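Local coordinates for enoyl CoA hydratase/isomerase (Crotonase) (Legionella pneumophila subsp. pneumophila, PDB 3I47), which probably acts as an enoyl-CoA hydratase or isomerase of the crotonase family, adding water across or shifting the double bond of enoyl-CoA thioesters, at residues M19-I22 against F28-Q31. Numbering follows the deposited sequence.
Sequences MNRI and FDNQ
M19, the last residue of strand 14-19, meets F28 in a Met-aromatic contact: its SD lies 3.8 Å from F28 CE1 and 5.1 Å from the centroid of the F28 ring. At 75° off the ring normal, the sulfur sits at the ring edge and not over a face. The chain bends at chi3, which turns CE away from the line of the extended inner chain, leaving SD as the atom that touches. Both residues are buried; M19 packs on M36 and F28 on L33, both of helix 30-45, which places this half of the contact against that helix. After N20, R21 forms the centre of an inverse gamma turn, and its chain, extended from CG to NE, reaches across to D29, the N-cap residue of helix 30-45. NH1 of R21 gives a nearly straight hydrogen bond to D29 OD2 (2.8 Å, 169°), the main bond of a salt bridge. The acceptor lies within the guanidinium plane, yet the donor stands above the carboxylate plane, the two planes being 68° apart; this is therefore no flat bidentate pair, and R21 NH2 makes just weak bonds to both D29 oxygens. One water accepts from R21 NH2 at 2.8 Å and from Q31 NE2 at 3.0 Å; a second donates to D29 OD2 and is weakly held by R21 NH2. On its NE side R21 also pairs with D5, while D29 OD1 accepts from L32 N in the first turn of the helix. The contact thus closes the connection from strand 14-19 of the crotonase-fold sheet into helix 30-45. Two carboxylates share one guanidinium, which probably restricts its rotation, and D29 couples the post-strand turn electrostatically to the helix start that it caps.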
loop_
_atom_site.group_PDB
_atom_site.type_symbol
_atom_site.label_atom_id
_atom_site.label_comp_id
_atom_site.label_asym_id
_atom_site.label_seq_id
_atom_site.Cartn_x
_atom_site.Cartn_y
_atom_site.Cartn_z
ATOM N N MET A 19 -5.435 -4.467 -10.689
ATOM C CA MET A 19 -4.694 -4.404 -11.949
ATOM C C MET A 19 -5.062 -5.621 -12.795
ATOM O O MET A 19 -4.962 -6.760 -12.339
ATOM C CB MET A 19 -3.191 -4.340 -11.684
ATOM C CG MET A 19 -2.747 -3.026 -11.008
ATOM S SD MET A 19 -0.966 -2.873 -10.563
ATOM C CE MET A 19 -0.781 -4.168 -9.316
ATOM N N ASN A 20 -5.487 -5.371 -14.032
ATOM C CA ASN A 20 -6.131 -6.419 -14.821
ATOM C C ASN A 20 -5.554 -6.539 -16.239
ATOM O O ASN A 20 -6.245 -6.990 -17.170
ATOM C CB ASN A 20 -7.652 -6.165 -14.837
ATOM C CG ASN A 20 -8.451 -7.356 -15.341
ATOM O OD1 ASN A 20 -8.228 -8.496 -14.931
ATOM N ND2 ASN A 20 -9.398 -7.090 -16.243
ATOM N N ARG A 21 -4.288 -6.159 -16.403
ATOM C CA ARG A 21 -3.583 -6.400 -17.674
ATOM C C ARG A 21 -2.974 -7.796 -17.647
ATOM O O ARG A 21 -1.756 -7.954 -17.543
ATOM C CB ARG A 21 -2.510 -5.344 -17.928
ATOM C CG ARG A 21 -3.065 -3.977 -18.279
ATOM C CD ARG A 21 -1.940 -3.103 -18.829
ATOM N NE ARG A 21 -2.372 -1.746 -19.161
ATOM C CZ ARG A 21 -1.540 -0.802 -19.603
ATOM N NH1 ARG A 21 -0.255 -1.080 -19.772
ATOM N NH2 ARG A 21 -1.991 0.413 -19.883
ATOM N N ILE A 22 -3.838 -8.808 -17.714
ATOM C CA ILE A 22 -3.414 -10.194 -17.522
ATOM C C ILE A 22 -2.381 -10.644 -18.560
ATOM O O ILE A 22 -1.360 -11.234 -18.206
ATOM C CB ILE A 22 -4.641 -11.148 -17.459
ATOM C CG1 ILE A 22 -5.440 -10.868 -16.169
ATOM C CG2 ILE A 22 -4.191 -12.622 -17.571
ATOM C CD1 ILE A 22 -6.802 -11.562 -16.112
ATOM N N PHE A 28 4.037 -2.033 -15.934
ATOM C CA PHE A 28 3.691 -0.625 -15.701
ATOM C C PHE A 28 3.941 0.291 -16.896
ATOM O O PHE A 28 4.937 0.155 -17.625
ATOM C CB PHE A 28 4.503 -0.076 -14.512
ATOM C CG PHE A 28 3.931 -0.400 -13.141
ATOM C CD1 PHE A 28 2.927 -1.355 -12.963
ATOM C CD2 PHE A 28 4.445 0.253 -12.023
ATOM C CE1 PHE A 28 2.427 -1.649 -11.664
ATOM C CE2 PHE A 28 3.947 -0.022 -10.742
ATOM C CZ PHE A 28 2.948 -0.966 -10.569
ATOM N N ASP A 29 3.026 1.231 -17.099
ATOM C CA ASP A 29 3.292 2.407 -17.934
ATOM C C ASP A 29 2.533 3.598 -17.352
ATOM O O ASP A 29 1.812 3.445 -16.352
ATOM C CB ASP A 29 2.977 2.158 -19.428
ATOM C CG ASP A 29 1.510 1.853 -19.698
ATOM O OD1 ASP A 29 0.624 2.390 -19.002
ATOM O OD2 ASP A 29 1.236 1.103 -20.662
ATOM N N ASN A 30 2.695 4.777 -17.945
ATOM C CA ASN A 30 2.104 5.976 -17.378
ATOM C C ASN A 30 0.571 5.962 -17.476
ATOM O O ASN A 30 -0.093 6.570 -16.643
ATOM C CB ASN A 30 2.653 7.228 -18.065
ATOM C CG ASN A 30 2.449 7.184 -19.553
ATOM O OD1 ASN A 30 2.995 6.308 -20.229
ATOM N ND2 ASN A 30 1.620 8.087 -20.069
ATOM N N GLN A 31 0.026 5.250 -18.464
ATOM C CA GLN A 31 -1.442 5.159 -18.626
ATOM C C GLN A 31 -2.065 4.337 -17.493
ATOM O O GLN A 31 -3.010 4.796 -16.842
ATOM C CB GLN A 31 -1.808 4.570 -19.987
ATOM C CG GLN A 31 -3.310 4.561 -20.266
ATOM C CD GLN A 31 -3.616 3.927 -21.598
ATOM O OE1 GLN A 31 -3.205 4.431 -22.643
ATOM N NE2 GLN A 31 -4.357 2.814 -21.572
HETATM O O HOH W 1 -4.442 1.315 -18.999
HETATM O O HOH W 2 -1.005 1.868 -22.320
#